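Local atomic coordinates of small archaeal modifier protein 1 (Haloferax volcanii DS2, PDB entry 4HRO), a protein that is covalently attached to lysines of substrate proteins as a ubiquitin-like modifier and also carries sulfur in molybdenum cofactor biosynthesis. Residues A[19-24]-A[39-44]; A[29-34]-A[60-65]. One frame throughout, in Å; residues are numbered along the deposited sequence.

In the fold
From the N terminus the chain runs through strand 2-8 and helix 10-16 into the edge strand 20-25, then into helix 31-41, the helix both contacts share. Contact 1 closes the first loop, bringing the C-terminal end of that helix back to strand 20-25. Contact 2 starts within this loop, at the N-terminal end of the helix, and closes later on strand 61-64, so the two loops cross rather than nest. Their centres lie 13 Å apart and their nearest atoms about 5 Å, without touching. Together they fasten the two ends of one helix to two different strands of the same mixed beta-grasp sheet, with strands 2-8 and 80-84 in between.

Contact 1 (A[19-24]-A[39-44]); sequences RTVRVD and VGAHPA
V21 reaches from the edge strand 20-25 to A41, the last residue of helix 31-41, and H42 just beyond it, a helix-on-sheet packing of the beta-grasp fold. The tight part centres on V21, which is buried and whose CB is directed toward 39-44. Both of its methyls are used. CG1 lies anti to the backbone N (chi1 178°), and this turn sets CG1 and CG2 side by side before the imidazole of H42. V21 CG1 stands 4.0 Å from H42 CD2. V21 and H42 reach for each other head-on, the methyl CG2 coming obliquely to the ring. V21 also touches L38 of the same helix, while its backbone is hydrogen-bonded to W6 of the neighbouring strand.

The looser side lies where the helix stops. V21 CG1 meets A41 CB at 4.3 Å, a longer approach than those to the ring, and whereas the valine is buried, A41 is exposed to solvent and H42 partly so. H42 is the first residue to leave helical backbone angles; its N gives a weak hydrogen bond to V39 O at 3.1 Å. The segments bury 105 Å² in all, and the atoms that meet across them are at van der Waals separations. An alanine in place of V21 would take away both methyls and would probably open a gap between the strand and the imidazole and A41, leaving the ring with less to hold its rotation on this side. H42 also rests on A16 of helix 10-16, and its closest approach to the strand is NE2 to V21 CG2, at 3.9 Å.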
# COMPACT_ATOMS: atom_id res chain seq x y z
N ARG A 19 7.03 -5.89 8.57
CA ARG A 19 5.89 -6.58 7.97
C ARG A 19 4.60 -5.77 8.13
O ARG A 19 3.60 -6.11 7.51
CB ARG A 19 5.75 -7.96 8.59
CG ARG A 19 6.90 -8.88 8.25
CD ARG A 19 6.75 -10.26 8.85
NE ARG A 19 5.62 -11.00 8.28
CZ ARG A 19 5.62 -11.57 7.08
NH1 ARG A 19 6.67 -11.48 6.28
NH2 ARG A 19 4.54 -12.21 6.68
N THR A 20 4.62 -4.72 8.96
CA THR A 20 3.47 -3.88 9.18
C THR A 20 3.91 -2.42 9.17
O THR A 20 5.00 -2.09 9.66
CB THR A 20 2.77 -4.21 10.53
OG1 THR A 20 3.60 -3.84 11.63
CG2 THR A 20 2.39 -5.70 10.64
N VAL A 21 3.08 -1.56 8.59
CA VAL A 21 3.37 -0.13 8.55
C VAL A 21 2.10 0.65 8.78
O VAL A 21 1.14 0.53 8.03
CB VAL A 21 3.98 0.32 7.19
CG1 VAL A 21 4.20 1.82 7.18
CG2 VAL A 21 5.27 -0.41 6.90
N ARG A 22 2.10 1.48 9.82
CA ARG A 22 1.00 2.36 10.12
C ARG A 22 1.03 3.59 9.22
O ARG A 22 2.10 4.17 9.00
CB ARG A 22 1.06 2.84 11.57
CG ARG A 22 1.06 1.76 12.61
CD ARG A 22 1.07 2.35 14.01
NE ARG A 22 1.26 1.32 15.02
CZ ARG A 22 1.41 1.56 16.32
NH1 ARG A 22 1.39 2.80 16.79
NH2 ARG A 22 1.58 0.54 17.15
N VAL A 23 -0.14 3.99 8.73
CA VAL A 23 -0.27 5.25 8.00
C VAL A 23 -1.50 6.01 8.50
O VAL A 23 -2.39 5.44 9.12
CB VAL A 23 -0.34 5.06 6.44
CG1 VAL A 23 0.93 4.39 5.92
CG2 VAL A 23 -1.61 4.29 6.00
N ASP A 24 -1.53 7.30 8.21
CA ASP A 24 -2.60 8.22 8.65
C ASP A 24 -2.90 9.11 7.44
O ASP A 24 -2.02 9.84 6.98
CB ASP A 24 -2.07 9.02 9.86
CG ASP A 24 -3.02 10.08 10.37
OD1 ASP A 24 -4.20 10.13 9.98
OD2 ASP A 24 -2.54 10.88 11.21
N VAL A 39 4.66 4.40 0.71
CA VAL A 39 5.91 4.62 0.02
C VAL A 39 6.62 5.86 0.59
O VAL A 39 7.84 5.86 0.74
CB VAL A 39 5.71 4.66 -1.51
CG1 VAL A 39 7.01 5.00 -2.22
CG2 VAL A 39 5.15 3.32 -2.01
N GLY A 40 5.87 6.90 0.94
CA GLY A 40 6.48 8.04 1.61
C GLY A 40 7.17 7.65 2.91
O GLY A 40 8.24 8.18 3.24
N ALA A 41 6.57 6.73 3.66
CA ALA A 41 7.14 6.24 4.91
C ALA A 41 8.42 5.43 4.66
O ALA A 41 9.33 5.43 5.49
CB ALA A 41 6.11 5.41 5.66
N HIS A 42 8.49 4.75 3.52
CA HIS A 42 9.64 3.89 3.17
C HIS A 42 9.93 4.03 1.69
O HIS A 42 9.56 3.18 0.89
CB HIS A 42 9.34 2.43 3.53
CG HIS A 42 9.09 2.24 4.99
ND1 HIS A 42 10.11 2.15 5.91
CD2 HIS A 42 7.94 2.22 5.69
CE1 HIS A 42 9.58 2.03 7.12
NE2 HIS A 42 8.27 2.08 7.02
N PRO A 43 10.61 5.13 1.31
CA PRO A 43 10.75 5.43 -0.12
C PRO A 43 11.49 4.39 -0.93
O PRO A 43 11.33 4.32 -2.14
CB PRO A 43 11.46 6.79 -0.13
CG PRO A 43 11.02 7.43 1.16
CD PRO A 43 10.98 6.29 2.15
N ALA A 44 12.30 3.57 -0.29
CA ALA A 44 12.97 2.49 -1.01
C ALA A 44 11.97 1.51 -1.64
O ALA A 44 12.33 0.80 -2.58
CB ALA A 44 13.96 1.75 -0.10

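Contact 2 (A[29-34]-A[60-65]); sequences ATVGDA and INVLRN
V31, in the first turn of helix 31-41, packs on V62 and R64 of strand 61-64, where the beta-grasp sheet is covered by its helix. The apolar contact comes first. V31 and V62 are both buried, and their CG1 methyls meet at 3.7 Å as the two side chains run alongside each other with opposite headings. In each valine CG1 is anti to the backbone N (chi1 168° in V31, -179° in V62), a rotation that places CG1 of each at the interface. L83 of strand 80-84 touches V62, and L71 touches V31, extending this apolar patch.

A looser contact joins V31 to the aliphatic part of R64, which is extended and offers CD to V31 CG2 at 4.4 Å, while NE forms a salt bridge with D79. A calcium ion lies about 6 Å from the R64 side chain, and T75, a calcium-site residue, touches V31 and is hydrogen-bonded to A29 O.

Hydrogen bonds act within segment 29-34, fixing the start of the helix. T30 is the N-cap: its OG1 accepts from D33 N at 3.0 Å, with an N-H...O angle of 160°. In return T30 N donates to D33 OD2 at 3.0 Å, approaching from above the carboxylate plane, which completes a capping box. The backbone bond from A34 N to T30 O, 2.9 Å, closes the turn.

The chemistry thus divides the work: polar bonds define where the helix begins, and the direct contact with the strand is made by methyl and methylene groups, with the arginine lending its hydrocarbon to V31 while its charge is answered by D79.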
# COMPACT_ATOMS: atom_id res chain seq x y z
N ALA A 29 -9.11 9.90 1.28
CA ALA A 29 -7.96 9.24 0.66
C ALA A 29 -8.38 7.94 0.02
O ALA A 29 -9.12 7.15 0.61
CB ALA A 29 -6.88 8.95 1.69
N THR A 30 -7.89 7.70 -1.18
CA THR A 30 -8.12 6.43 -1.85
C THR A 30 -7.10 5.39 -1.41
O THR A 30 -6.12 5.70 -0.72
CB THR A 30 -7.99 6.61 -3.36
OG1 THR A 30 -6.65 7.01 -3.63
CG2 THR A 30 -8.99 7.63 -3.89
N VAL A 31 -7.30 4.16 -1.84
CA VAL A 31 -6.31 3.13 -1.64
C VAL A 31 -4.96 3.55 -2.23
O VAL A 31 -3.91 3.34 -1.61
CB VAL A 31 -6.81 1.79 -2.23
CG1 VAL A 31 -5.69 0.77 -2.30
CG2 VAL A 31 -8.00 1.26 -1.40
N GLY A 32 -4.98 4.15 -3.41
CA GLY A 32 -3.78 4.69 -4.03
C GLY A 32 -3.09 5.76 -3.19
O GLY A 32 -1.86 5.80 -3.08
N ASP A 33 -3.88 6.64 -2.58
CA ASP A 33 -3.32 7.63 -1.67
C ASP A 33 -2.69 6.94 -0.45
O ASP A 33 -1.61 7.34 0.01
CB ASP A 33 -4.38 8.61 -1.19
CG ASP A 33 -4.93 9.50 -2.28
OD1 ASP A 33 -4.21 9.80 -3.24
OD2 ASP A 33 -6.10 9.89 -2.15
N ALA A 34 -3.34 5.91 0.08
CA ALA A 34 -2.77 5.16 1.21
C ALA A 34 -1.47 4.43 0.80
O ALA A 34 -0.53 4.33 1.60
CB ALA A 34 -3.78 4.17 1.78
N ILE A 60 0.93 -7.00 -9.07
CA ILE A 60 0.93 -6.68 -7.65
C ILE A 60 -0.50 -6.76 -7.17
O ILE A 60 -1.40 -6.25 -7.82
CB ILE A 60 1.50 -5.29 -7.38
CG1 ILE A 60 3.00 -5.32 -7.61
CG2 ILE A 60 1.16 -4.82 -5.93
CD1 ILE A 60 3.68 -4.00 -7.43
N ASN A 61 -0.71 -7.39 -6.02
CA ASN A 61 -2.06 -7.58 -5.50
C ASN A 61 -2.28 -6.75 -4.24
O ASN A 61 -1.73 -7.04 -3.17
CB ASN A 61 -2.36 -9.06 -5.23
CG ASN A 61 -2.42 -9.89 -6.51
OD1 ASN A 61 -2.52 -9.35 -7.61
ND2 ASN A 61 -2.36 -11.21 -6.37
N VAL A 62 -3.11 -5.72 -4.39
CA VAL A 62 -3.47 -4.81 -3.32
C VAL A 62 -4.81 -5.26 -2.78
O VAL A 62 -5.78 -5.39 -3.54
CB VAL A 62 -3.60 -3.38 -3.87
CG1 VAL A 62 -3.95 -2.43 -2.75
CG2 VAL A 62 -2.32 -2.93 -4.57
N LEU A 63 -4.89 -5.50 -1.47
CA LEU A 63 -6.13 -5.87 -0.81
C LEU A 63 -6.53 -4.82 0.20
O LEU A 63 -5.68 -4.21 0.87
CB LEU A 63 -6.02 -7.21 -0.09
CG LEU A 63 -5.52 -8.41 -0.86
CD1 LEU A 63 -5.63 -9.65 0.03
CD2 LEU A 63 -6.24 -8.62 -2.15
N ARG A 64 -7.84 -4.63 0.33
CA ARG A 64 -8.43 -3.83 1.38
C ARG A 64 -9.38 -4.73 2.16
O ARG A 64 -10.35 -5.27 1.59
CB ARG A 64 -9.21 -2.64 0.80
CG ARG A 64 -9.93 -1.84 1.85
CD ARG A 64 -10.80 -0.78 1.27
NE ARG A 64 -11.36 0.01 2.36
CZ ARG A 64 -12.59 0.52 2.39
NH1 ARG A 64 -13.45 0.35 1.38
NH2 ARG A 64 -12.97 1.21 3.46
N ASN A 65 -9.12 -4.94 3.44
CA ASN A 65 -9.94 -5.78 4.29
C ASN A 65 -10.20 -7.14 3.63
O ASN A 65 -11.32 -7.65 3.65
CB ASN A 65 -11.23 -5.05 4.67
CG ASN A 65 -10.97 -3.72 5.36
OD1 ASN A 65 -11.66 -2.72 5.13
ND2 ASN A 65 -9.98 -3.70 6.22